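Local atomic coordinates of uncharacterized esterase YxiM (Bacillus subtilis, PDB entry 2O14), a protein that is probably a secreted hydrolase of the GDSL family, an esterase-like enzyme that carries a galactose-binding-like beta domain beside its catalytic domain. Residues T79-V93 against E120-L134. Numbering follows the deposited sequence.
Sequences TFNVDLPNGLYEVKV and EDTFQIPVTDGQLNL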
loop_
_atom_site.group_PDB
_atom_site.type_symbol
_atom_site.label_atom_id
_atom_site.label_comp_id
_atom_site.label_asym_id
_atom_site.label_seq_id
_atom_site.Cartn_x
_atom_site.Cartn_y
_atom_site.Cartn_z
ATOM N N THR A 79 -7.106 -5.417 -19.526
ATOM C CA THR A 79 -7.542 -4.271 -18.730
ATOM C C THR A 79 -8.876 -3.674 -19.148
ATOM O O THR A 79 -9.434 -4.002 -20.193
ATOM C CB THR A 79 -6.529 -3.115 -18.817
ATOM O OG1 THR A 79 -6.310 -2.786 -20.200
ATOM C CG2 THR A 79 -5.208 -3.495 -18.153
ATOM N N PHE A 80 -9.385 -2.799 -18.292
ATOM C CA PHE A 80 -10.593 -2.050 -18.577
ATOM C C PHE A 80 -9.975 -0.718 -18.984
ATOM O O PHE A 80 -9.180 -0.160 -18.225
ATOM C CB PHE A 80 -11.431 -1.842 -17.316
ATOM C CG PHE A 80 -12.469 -0.759 -17.453
ATOM C CD1 PHE A 80 -13.573 -0.936 -18.284
ATOM C CD2 PHE A 80 -12.331 0.442 -16.765
ATOM C CE1 PHE A 80 -14.525 0.071 -18.426
ATOM C CE2 PHE A 80 -13.274 1.456 -16.899
ATOM C CZ PHE A 80 -14.374 1.269 -17.731
ATOM N N ASN A 81 -10.310 -0.217 -20.164
ATOM C CA ASN A 81 -9.753 1.055 -20.614
ATOM C C ASN A 81 -10.815 2.135 -20.611
ATOM O O ASN A 81 -11.997 1.861 -20.828
ATOM C CB ASN A 81 -9.205 0.956 -22.038
ATOM C CG ASN A 81 -8.332 -0.253 -22.246
ATOM O OD1 ASN A 81 -7.689 -0.737 -21.317
ATOM N ND2 ASN A 81 -8.289 -0.742 -23.481
ATOM N N VAL A 82 -10.378 3.364 -20.363
ATOM C CA VAL A 82 -11.268 4.506 -20.377
ATOM C C VAL A 82 -10.480 5.723 -20.851
ATOM O O VAL A 82 -9.483 6.113 -20.243
ATOM C CB VAL A 82 -11.893 4.781 -18.977
ATOM C CG1 VAL A 82 -10.808 4.858 -17.916
ATOM C CG2 VAL A 82 -12.695 6.079 -19.015
ATOM N N ASP A 83 -10.912 6.296 -21.969
ATOM C CA ASP A 83 -10.250 7.472 -22.513
ATOM C C ASP A 83 -10.578 8.659 -21.617
ATOM O O ASP A 83 -11.734 8.855 -21.238
ATOM C CB ASP A 83 -10.726 7.735 -23.944
ATOM C CG ASP A 83 -10.408 6.588 -24.878
ATOM O OD1 ASP A 83 -9.280 6.066 -24.802
ATOM O OD2 ASP A 83 -11.276 6.213 -25.691
ATOM N N LEU A 84 -9.557 9.440 -21.278
ATOM C CA LEU A 84 -9.725 10.601 -20.407
ATOM C C LEU A 84 -8.789 11.742 -20.785
ATOM O O LEU A 84 -7.640 11.511 -21.165
ATOM C CB LEU A 84 -9.412 10.223 -18.955
ATOM C CG LEU A 84 -10.139 9.057 -18.281
ATOM C CD1 LEU A 84 -9.456 8.735 -16.953
ATOM C CD2 LEU A 84 -11.597 9.416 -18.067
ATOM N N PRO A 85 -9.269 12.992 -20.690
ATOM C CA PRO A 85 -8.382 14.109 -21.027
ATOM C C PRO A 85 -7.213 14.002 -20.052
ATOM O O PRO A 85 -7.405 13.584 -18.909
ATOM C CB PRO A 85 -9.247 15.334 -20.746
ATOM C CG PRO A 85 -10.642 14.837 -21.049
ATOM C CD PRO A 85 -10.642 13.458 -20.420
ATOM N N ASN A 86 -6.012 14.365 -20.486
ATOM C CA ASN A 86 -4.853 14.283 -19.605
ATOM C C ASN A 86 -5.038 15.125 -18.340
ATOM O O ASN A 86 -5.742 16.134 -18.349
ATOM C CB ASN A 86 -3.593 14.724 -20.354
ATOM C CG ASN A 86 -3.118 13.683 -21.351
ATOM O OD1 ASN A 86 -2.391 13.998 -22.296
ATOM N ND2 ASN A 86 -3.517 12.433 -21.139
ATOM N N GLY A 87 -4.396 14.691 -17.258
ATOM C CA GLY A 87 -4.485 15.396 -15.989
ATOM C C GLY A 87 -4.303 14.427 -14.833
ATOM O O GLY A 87 -3.922 13.277 -15.046
ATOM N N LEU A 88 -4.560 14.888 -13.612
ATOM C CA LEU A 88 -4.445 14.035 -12.433
ATOM C C LEU A 88 -5.854 13.585 -12.059
ATOM O O LEU A 88 -6.770 14.408 -11.974
ATOM C CB LEU A 88 -3.827 14.806 -11.267
ATOM C CG LEU A 88 -3.587 13.958 -10.012
ATOM C CD1 LEU A 88 -2.420 13.007 -10.267
ATOM C CD2 LEU A 88 -3.287 14.860 -8.817
ATOM N N TYR A 89 -6.032 12.288 -11.836
ATOM C CA TYR A 89 -7.347 11.757 -11.495
ATOM C C TYR A 89 -7.416 11.028 -10.160
ATOM O O TYR A 89 -6.420 10.498 -9.668
ATOM C CB TYR A 89 -7.841 10.796 -12.583
ATOM C CG TYR A 89 -8.267 11.467 -13.864
ATOM C CD1 TYR A 89 -7.331 11.885 -14.804
ATOM C CD2 TYR A 89 -9.613 11.708 -14.125
ATOM C CE1 TYR A 89 -7.728 12.525 -15.978
ATOM C CE2 TYR A 89 -10.021 12.348 -15.291
ATOM C CZ TYR A 89 -9.074 12.754 -16.213
ATOM O OH TYR A 89 -9.471 13.384 -17.373
ATOM N N GLU A 90 -8.609 11.019 -9.579
ATOM C CA GLU A 90 -8.843 10.317 -8.334
ATOM C C GLU A 90 -9.639 9.096 -8.747
ATOM O O GLU A 90 -10.646 9.220 -9.442
ATOM C CB GLU A 90 -9.679 11.159 -7.370
ATOM C CG GLU A 90 -10.041 10.416 -6.083
ATOM C CD GLU A 90 -10.972 11.210 -5.182
ATOM O OE1 GLU A 90 -12.191 11.271 -5.472
ATOM O OE2 GLU A 90 -10.480 11.776 -4.183
ATOM N N VAL A 91 -9.184 7.918 -8.338
ATOM C CA VAL A 91 -9.879 6.692 -8.680
ATOM C C VAL A 91 -10.349 5.949 -7.434
ATOM O O VAL A 91 -9.541 5.532 -6.601
ATOM C CB VAL A 91 -8.977 5.747 -9.500
ATOM C CG1 VAL A 91 -9.748 4.480 -9.865
ATOM C CG2 VAL A 91 -8.495 6.447 -10.749
ATOM N N LYS A 92 -11.659 5.803 -7.298
ATOM C CA LYS A 92 -12.212 5.078 -6.168
ATOM C C LYS A 92 -12.524 3.689 -6.703
ATOM O O LYS A 92 -13.255 3.545 -7.681
ATOM C CB LYS A 92 -13.490 5.743 -5.664
ATOM C CG LYS A 92 -14.148 4.977 -4.528
ATOM C CD LYS A 92 -15.597 5.399 -4.346
ATOM C CE LYS A 92 -16.307 4.529 -3.323
ATOM N NZ LYS A 92 -17.748 4.903 -3.215
ATOM N N VAL A 93 -11.956 2.672 -6.068
ATOM C CA VAL A 93 -12.152 1.293 -6.499
ATOM C C VAL A 93 -13.071 0.522 -5.565
ATOM O O VAL A 93 -12.945 0.617 -4.347
ATOM C CB VAL A 93 -10.809 0.525 -6.554
ATOM C CG1 VAL A 93 -11.043 -0.905 -7.031
ATOM C CG2 VAL A 93 -9.832 1.244 -7.457
ATOM N N GLU A 120 -13.085 -1.404 -0.673
ATOM C CA GLU A 120 -12.932 -0.138 -1.370
ATOM C C GLU A 120 -11.689 0.611 -0.932
ATOM O O GLU A 120 -11.193 0.426 0.178
ATOM C CB GLU A 120 -14.145 0.755 -1.117
ATOM C CG GLU A 120 -15.482 0.078 -1.321
ATOM C CD GLU A 120 -16.638 1.045 -1.142
ATOM O OE1 GLU A 120 -16.853 1.894 -2.036
ATOM O OE2 GLU A 120 -17.326 0.960 -0.102
ATOM N N ASP A 121 -11.181 1.452 -1.823
ATOM C CA ASP A 121 -10.022 2.277 -1.531
ATOM C C ASP A 121 -9.961 3.312 -2.632
ATOM O O ASP A 121 -10.638 3.175 -3.655
ATOM C CB ASP A 121 -8.724 1.470 -1.526
ATOM C CG ASP A 121 -7.653 2.110 -0.656
ATOM O OD1 ASP A 121 -7.720 3.340 -0.421
ATOM O OD2 ASP A 121 -6.746 1.385 -0.208
ATOM N N THR A 122 -9.147 4.338 -2.428
ATOM C CA THR A 122 -9.019 5.407 -3.403
ATOM C C THR A 122 -7.556 5.770 -3.617
ATOM O O THR A 122 -6.761 5.743 -2.682
ATOM C CB THR A 122 -9.773 6.663 -2.920
ATOM O OG1 THR A 122 -11.156 6.344 -2.740
ATOM C CG2 THR A 122 -9.647 7.788 -3.928
ATOM N N PHE A 123 -7.199 6.105 -4.850
ATOM C CA PHE A 123 -5.825 6.503 -5.140
ATOM C C PHE A 123 -5.820 7.525 -6.264
ATOM O O PHE A 123 -6.766 7.610 -7.044
ATOM C CB PHE A 123 -4.980 5.283 -5.522
ATOM C CG PHE A 123 -5.390 4.637 -6.814
ATOM C CD1 PHE A 123 -4.785 5.002 -8.009
ATOM C CD2 PHE A 123 -6.379 3.657 -6.833
ATOM C CE1 PHE A 123 -5.156 4.397 -9.210
ATOM C CE2 PHE A 123 -6.761 3.044 -8.028
ATOM C CZ PHE A 123 -6.146 3.416 -9.218
ATOM N N GLN A 124 -4.758 8.312 -6.336
ATOM C CA GLN A 124 -4.640 9.323 -7.374
ATOM C C GLN A 124 -3.655 8.831 -8.418
ATOM O O GLN A 124 -2.715 8.107 -8.096
ATOM C CB GLN A 124 -4.166 10.633 -6.762
ATOM C CG GLN A 124 -5.129 11.167 -5.733
ATOM C CD GLN A 124 -4.661 12.462 -5.105
ATOM O OE1 GLN A 124 -5.383 13.070 -4.313
ATOM N NE2 GLN A 124 -3.450 12.891 -5.447
ATOM N N ILE A 125 -3.868 9.219 -9.669
ATOM C CA ILE A 125 -2.992 8.771 -10.739
ATOM C C ILE A 125 -2.974 9.752 -11.903
ATOM O O ILE A 125 -4.017 10.255 -12.323
ATOM C CB ILE A 125 -3.456 7.388 -11.267
ATOM C CG1 ILE A 125 -2.480 6.853 -12.317
ATOM C CG2 ILE A 125 -4.844 7.514 -11.888
ATOM C CD1 ILE A 125 -2.846 5.473 -12.816
ATOM N N PRO A 126 -1.778 10.061 -12.424
ATOM C CA PRO A 126 -1.753 10.993 -13.553
ATOM C C PRO A 126 -2.024 10.252 -14.860
ATOM O O PRO A 126 -1.561 9.126 -15.054
ATOM C CB PRO A 126 -0.340 11.574 -13.492
ATOM C CG PRO A 126 0.470 10.437 -12.930
ATOM C CD PRO A 126 -0.431 9.896 -11.840
ATOM N N VAL A 127 -2.802 10.874 -15.739
ATOM C CA VAL A 127 -3.108 10.297 -17.040
ATOM C C VAL A 127 -2.362 11.179 -18.041
ATOM O O VAL A 127 -2.630 12.378 -18.140
ATOM C CB VAL A 127 -4.617 10.329 -17.321
ATOM C CG1 VAL A 127 -4.899 9.793 -18.715
ATOM C CG2 VAL A 127 -5.351 9.498 -16.276
ATOM N N THR A 128 -1.423 10.587 -18.772
ATOM C CA THR A 128 -0.614 11.338 -19.719
ATOM C C THR A 128 -0.745 10.924 -21.181
ATOM O O THR A 128 -0.391 11.695 -22.069
ATOM C CB THR A 128 0.871 11.254 -19.330
ATOM O OG1 THR A 128 1.244 9.876 -19.188
ATOM C CG2 THR A 128 1.120 11.976 -18.015
ATOM N N ASP A 129 -1.224 9.711 -21.439
ATOM C CA ASP A 129 -1.383 9.258 -22.819
ATOM C C ASP A 129 -2.853 9.288 -23.243
ATOM O O ASP A 129 -3.230 8.702 -24.259
ATOM C CB ASP A 129 -0.798 7.848 -23.012
ATOM C CG ASP A 129 -1.429 6.816 -22.097
ATOM O OD1 ASP A 129 -2.626 6.960 -21.772
ATOM O OD2 ASP A 129 -0.732 5.849 -21.716
ATOM N N GLY A 130 -3.671 9.976 -22.449
ATOM C CA GLY A 130 -5.086 10.112 -22.750
ATOM C C GLY A 130 -5.970 8.903 -22.510
ATOM O O GLY A 130 -7.105 8.872 -22.986
ATOM N N GLN A 131 -5.477 7.915 -21.769
ATOM C CA GLN A 131 -6.265 6.714 -21.496
ATOM C C GLN A 131 -5.800 5.983 -20.238
ATOM O O GLN A 131 -4.599 5.841 -19.998
ATOM C CB GLN A 131 -6.188 5.760 -22.695
ATOM C CG GLN A 131 -7.100 4.552 -22.601
ATOM C CD GLN A 131 -6.946 3.620 -23.791
ATOM O OE1 GLN A 131 -5.957 2.903 -23.905
ATOM N NE2 GLN A 131 -7.925 3.636 -24.687
ATOM N N LEU A 132 -6.761 5.521 -19.440
ATOM C CA LEU A 132 -6.468 4.792 -18.205
ATOM C C LEU A 132 -6.711 3.302 -18.442
ATOM O O LEU A 132 -7.757 2.920 -18.968
ATOM C CB LEU A 132 -7.380 5.286 -17.076
ATOM C CG LEU A 132 -7.323 4.524 -15.747
ATOM C CD1 LEU A 132 -5.965 4.718 -15.086
ATOM C CD2 LEU A 132 -8.431 5.017 -14.832
ATOM N N ASN A 133 -5.747 2.465 -18.060
ATOM C CA ASN A 133 -5.874 1.019 -18.236
ATOM C C ASN A 133 -5.673 0.365 -16.879
ATOM O O ASN A 133 -4.566 0.357 -16.328
ATOM C CB ASN A 133 -4.842 0.516 -19.248
ATOM C CG ASN A 133 -4.752 1.418 -20.474
ATOM O OD1 ASN A 133 -4.069 2.439 -20.450
ATOM N ND2 ASN A 133 -5.465 1.059 -21.536
ATOM N N LEU A 134 -6.758 -0.191 -16.354
ATOM C CA LEU A 134 -6.759 -0.791 -15.026
ATOM C C LEU A 134 -7.256 -2.234 -14.972
ATOM O O LEU A 134 -8.017 -2.680 -15.829
ATOM C CB LEU A 134 -7.620 0.102 -14.114
ATOM C CG LEU A 134 -7.953 -0.254 -12.664
ATOM C CD1 LEU A 134 -8.456 0.992 -11.946
ATOM C CD2 LEU A 134 -9.004 -1.360 -12.623
HETATM O O HOH W 1 -18.964 1.977 -3.926
#
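F123 takes the chi1 of 66° that sets CG between its backbone N and carbonyl carbon, which turns the ring along the sheet toward V91 and V93. V91 CB makes a CH-pi contact over the ring face, 3.7 Å from F123 CZ, while V93 CG2 meets the ring edge. The V91 chi1 of -179° directs CG1 to L134 CD1 and CG2 to L132 CD2, both on the other sheet. Two antiparallel ladders carry these side chains: 87-93 pairs with 120-127, and 80-83 with 131-134, so each segment bends from one sheet of the domain into the other. Near the bends, V127 CG2 packs 3.4 Å from Y89 CD1; L84 CD1 lies over the centre of the Y89 ring, whose OH donates to P85 O in the carbonyl plane.

The outward face of 80-83 and 131-134 is polar. N81 OD1 accepts hydrogen bonds from T79 OG1 at 2.7 Å within its carbonyl plane and from N133 ND2 at 2.9 Å from above it. Q131 NE2 binds D83 OD1 on the syn side; D83 OD2 is hydrogen-bonded to Y38 OH. At the V93-E120 end of the other ladder K92 NZ and E120 OE1 form a 3.4 Å salt bridge that a water also spans, and E120 OE2 pairs with K63. Backbone hydrogen bonds thus knit each strand pair, polar side chains reinforce them there, L88 on P126 being an apolar exception outside, and hydrocarbon joins the sandwich's layers.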